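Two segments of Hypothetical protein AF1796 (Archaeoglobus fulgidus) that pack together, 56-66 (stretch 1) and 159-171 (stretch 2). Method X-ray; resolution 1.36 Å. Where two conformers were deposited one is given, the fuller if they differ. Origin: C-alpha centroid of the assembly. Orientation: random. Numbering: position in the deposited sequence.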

# COMPACT_ATOMS: atom_id res chain seq x y z
N GLY A 56 -7.32 3.65 7.87
CA GLY A 56 -7.55 2.27 8.33
C GLY A 56 -8.54 1.53 7.46
O GLY A 56 -8.49 1.56 6.23
N ARG A 57 -9.48 0.83 8.10
CA ARG A 57 -10.50 0.10 7.35
C ARG A 57 -11.36 0.98 6.45
O ARG A 57 -11.73 0.56 5.34
CB ARG A 57 -11.33 -0.78 8.27
CG ARG A 57 -10.61 -2.10 8.58
CD ARG A 57 -11.13 -2.88 9.77
NE ARG A 57 -12.55 -3.12 9.65
CZ ARG A 57 -13.15 -4.32 9.65
NH1 ARG A 57 -12.44 -5.45 9.66
NH2 ARG A 57 -14.47 -4.37 9.59
N SER A 58 -11.63 2.23 6.85
CA SER A 58 -12.35 3.13 5.94
C SER A 58 -11.51 3.49 4.73
O SER A 58 -12.07 3.83 3.68
CB SER A 58 -12.80 4.38 6.68
OG SER A 58 -13.94 4.04 7.49
N GLY A 59 -10.18 3.45 4.85
CA GLY A 59 -9.31 3.59 3.69
C GLY A 59 -9.47 2.45 2.70
O GLY A 59 -9.40 2.66 1.50
N TYR A 60 -9.67 1.24 3.19
CA TYR A 60 -9.90 0.10 2.31
C TYR A 60 -11.23 0.23 1.58
O TYR A 60 -11.32 -0.15 0.40
CB TYR A 60 -9.81 -1.24 3.06
CG TYR A 60 -8.57 -1.38 3.91
CD1 TYR A 60 -7.34 -0.81 3.53
CD2 TYR A 60 -8.64 -2.06 5.13
CE1 TYR A 60 -6.21 -0.94 4.36
CE2 TYR A 60 -7.53 -2.17 5.97
CZ TYR A 60 -6.34 -1.61 5.57
OH TYR A 60 -5.27 -1.70 6.42
N ILE A 61 -12.24 0.78 2.25
CA ILE A 61 -13.51 1.05 1.59
C ILE A 61 -13.34 2.13 0.52
O ILE A 61 -13.86 2.01 -0.59
CB ILE A 61 -14.54 1.51 2.64
CG1 ILE A 61 -14.78 0.44 3.70
CG2 ILE A 61 -15.83 1.98 1.97
CD1 ILE A 61 -15.62 0.89 4.80
N ALA A 62 -12.58 3.17 0.85
CA ALA A 62 -12.32 4.26 -0.09
C ALA A 62 -11.62 3.71 -1.33
O ALA A 62 -11.97 4.09 -2.45
CB ALA A 62 -11.48 5.32 0.57
N LYS A 63 -10.64 2.82 -1.14
CA LYS A 63 -9.95 2.19 -2.27
C LYS A 63 -10.88 1.33 -3.11
O LYS A 63 -10.87 1.40 -4.34
CB LYS A 63 -8.72 1.40 -1.82
CG LYS A 63 -7.54 2.25 -1.43
CD LYS A 63 -6.37 1.39 -0.97
CE LYS A 63 -5.12 2.27 -1.05
NZ LYS A 63 -3.87 1.45 -0.89
N ALA A 64 -11.76 0.56 -2.46
CA ALA A 64 -12.70 -0.26 -3.21
C ALA A 64 -13.60 0.61 -4.07
O ALA A 64 -13.86 0.28 -5.24
CB ALA A 64 -13.54 -1.10 -2.28
N PHE A 65 -14.07 1.73 -3.51
CA PHE A 65 -14.91 2.64 -4.25
C PHE A 65 -14.14 3.31 -5.39
O PHE A 65 -14.65 3.41 -6.53
CB PHE A 65 -15.48 3.66 -3.28
CG PHE A 65 -16.41 4.68 -3.91
CD1 PHE A 65 -17.48 4.30 -4.70
CD2 PHE A 65 -16.21 6.02 -3.65
CE1 PHE A 65 -18.34 5.25 -5.23
CE2 PHE A 65 -17.09 7.00 -4.20
CZ PHE A 65 -18.14 6.58 -4.99
N ALA A 66 -12.92 3.77 -5.10
CA ALA A 66 -12.12 4.43 -6.16
C ALA A 66 -11.89 3.46 -7.34
O ALA A 66 -11.96 3.85 -8.52
CB ALA A 66 -10.79 4.93 -5.61
N GLY A 159 -16.61 0.52 15.07
CA GLY A 159 -17.18 1.09 13.84
C GLY A 159 -17.40 0.12 12.67
O GLY A 159 -17.69 0.56 11.55
N THR A 160 -17.31 -1.18 12.93
CA THR A 160 -17.60 -2.20 11.92
C THR A 160 -18.92 -1.99 11.20
O THR A 160 -18.99 -2.17 9.99
CB THR A 160 -17.63 -3.58 12.63
OG1 THR A 160 -16.29 -3.95 13.01
CG2 THR A 160 -18.09 -4.71 11.70
N MET A 161 -19.98 -1.68 11.94
CA MET A 161 -21.26 -1.54 11.26
C MET A 161 -21.30 -0.36 10.30
O MET A 161 -21.83 -0.49 9.21
CB MET A 161 -22.41 -1.46 12.26
CG MET A 161 -23.77 -1.79 11.66
SD MET A 161 -23.89 -3.42 10.83
CE MET A 161 -23.02 -4.43 12.09
N PHE A 162 -20.72 0.78 10.69
CA PHE A 162 -20.59 1.89 9.75
C PHE A 162 -19.82 1.42 8.50
O PHE A 162 -20.21 1.71 7.36
CB PHE A 162 -19.83 3.09 10.35
CG PHE A 162 -19.42 4.08 9.30
CD1 PHE A 162 -20.37 4.95 8.77
CD2 PHE A 162 -18.11 4.08 8.79
CE1 PHE A 162 -20.02 5.84 7.74
CE2 PHE A 162 -17.76 4.95 7.77
CZ PHE A 162 -18.70 5.84 7.24
N GLU A 163 -18.72 0.70 8.69
CA GLU A 163 -17.87 0.35 7.55
C GLU A 163 -18.60 -0.57 6.59
O GLU A 163 -18.60 -0.33 5.39
CB GLU A 163 -16.59 -0.32 8.05
CG GLU A 163 -15.75 0.65 8.88
CD GLU A 163 -14.66 -0.01 9.63
OE1 GLU A 163 -14.57 -1.24 9.59
OE2 GLU A 163 -13.92 0.76 10.30
N LEU A 164 -19.29 -1.58 7.10
CA LEU A 164 -20.05 -2.47 6.21
C LEU A 164 -21.17 -1.72 5.51
O LEU A 164 -21.41 -1.92 4.33
CB LEU A 164 -20.65 -3.63 7.03
CG LEU A 164 -19.66 -4.63 7.56
CD1 LEU A 164 -20.41 -5.64 8.42
CD2 LEU A 164 -18.89 -5.29 6.42
N THR A 165 -21.85 -0.86 6.24
CA THR A 165 -22.98 -0.17 5.65
C THR A 165 -22.49 0.82 4.58
O THR A 165 -23.11 0.96 3.53
CB THR A 165 -23.78 0.56 6.74
OG1 THR A 165 -24.18 -0.38 7.75
CG2 THR A 165 -25.11 1.11 6.18
N ALA A 166 -21.37 1.49 4.85
CA ALA A 166 -20.80 2.43 3.89
C ALA A 166 -20.34 1.68 2.63
O ALA A 166 -20.56 2.15 1.50
CB ALA A 166 -19.65 3.23 4.53
N MET A 167 -19.73 0.51 2.79
CA MET A 167 -19.32 -0.28 1.64
C MET A 167 -20.53 -0.64 0.80
O MET A 167 -20.51 -0.50 -0.44
CB MET A 167 -18.58 -1.54 2.09
CG MET A 167 -17.92 -2.29 0.92
SD MET A 167 -16.58 -1.38 -0.03
CE MET A 167 -17.47 -0.52 -1.45
N ILE A 168 -21.59 -1.11 1.45
CA ILE A 168 -22.78 -1.53 0.73
C ILE A 168 -23.43 -0.33 0.03
O ILE A 168 -23.82 -0.41 -1.15
CB ILE A 168 -23.76 -2.20 1.71
CG1 ILE A 168 -23.24 -3.58 2.10
CG2 ILE A 168 -25.15 -2.33 1.08
CD1 ILE A 168 -23.87 -4.15 3.36
N PHE A 169 -23.51 0.81 0.73
CA PHE A 169 -23.98 2.03 0.12
C PHE A 169 -23.19 2.42 -1.13
O PHE A 169 -23.76 2.80 -2.16
CB PHE A 169 -23.98 3.21 1.11
CG PHE A 169 -24.15 4.52 0.43
CD1 PHE A 169 -25.38 4.86 -0.16
CD2 PHE A 169 -23.07 5.37 0.27
CE1 PHE A 169 -25.49 6.06 -0.84
CE2 PHE A 169 -23.19 6.57 -0.39
CZ PHE A 169 -24.40 6.91 -0.96
N LEU A 170 -21.86 2.40 -1.03
CA LEU A 170 -21.03 2.83 -2.18
C LEU A 170 -21.21 1.87 -3.37
O LEU A 170 -21.20 2.32 -4.53
CB LEU A 170 -19.57 2.97 -1.75
CG LEU A 170 -19.40 4.17 -0.80
CD1 LEU A 170 -18.02 4.15 -0.12
CD2 LEU A 170 -19.61 5.49 -1.51
N ASP A 171 -21.38 0.58 -3.10
CA ASP A 171 -21.67 -0.36 -4.19
C ASP A 171 -23.07 -0.12 -4.77
O ASP A 171 -23.28 -0.23 -5.99
CB ASP A 171 -21.56 -1.81 -3.75
CG ASP A 171 -20.16 -2.27 -3.60
OD1 ASP A 171 -19.26 -1.83 -4.34
OD2 ASP A 171 -19.88 -3.14 -2.74
O HOH W 1 -11.95 2.80 9.63

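Two helices run side by side in nearly the same direction, their axes 7° apart and 10.1 Å from each other at closest approach, and together they bury 531 Å² of surface, both sides summed. The contact is polar at the N-terminal end and apolar further along.

Gly159 occupies the N-cap position of the second helix; its backbone angles (82/13) would jam a CB against the preceding carbonyl, so glycine fits here, and Gly159 O accepts the first helical hydrogen bond, from Glu163 N (3.0 Å). Thr160 directs its CA-to-CB bond sideways, its OG1 3.9 Å from Arg57 NH2. Phe162 also leaves its backbone sideways, but its ring end comes nearer, and Ser58 OG lies at the ring edge, 3.9 Å from Phe162 CE2.

Glu163 is the polar centre of the contact. Its CA-to-CB bond points toward the first helix, and the extended chain (chi1 m, chi2 t) carries the carboxylate to Arg57. A salt bridge results: Arg57 NE donates to Glu163 OE1 at 2.8 Å with a nearly straight angle of 162°, and Arg57 NH2 donates to the same Glu163 OE1 at 3.1 Å and a more bent 137°. The oxygen sits at the guanidinium edge, near its plane, where the N-H groups point. The other carboxylate oxygen is used through water 1, which accepts from Ser58 N (2.9 Å) and hydrogen-bonds to Glu163 OE2 (2.9 Å), tying the carboxylate to a main-chain NH of the neighbouring helix. The aliphatic part of Glu163 serves too: its CB lies 3.6 Å from Ile61 CD1, which also rests 3.3 Å from Glu163 O. Ile61 is buried and points toward the second helix; its branched aliphatic side chain reaches Glu163 with CD1 and Met167 and Leu170 with CG2.

Thr165 directs its CA-to-CB bond away, and Thr165 OG1 turns back to its own helix, donating to Met161 O (2.8 Å). Ala166 directs its CA-to-CB bond toward the first helix but makes no close contact.

From Met167 onward the contact is apolar. The flexible thioether, with chi1 t and chi2 p, places Met167 SD 4.0 Å from Ile61 CG2 and 3.8 Å from Ala64 CB, so one sulfur meets residues a turn apart. Leu170 closes the contact: Leu170 CD1 packs 3.7 Å from Ile61 CG2, Leu170 CB lies 3.9 Å from Phe65 CD1, and Leu170 CD2 sits over the Phe65 ring, 3.8 Å from its centroid and 3° off the normal, a nearly ideal CH-pi contact.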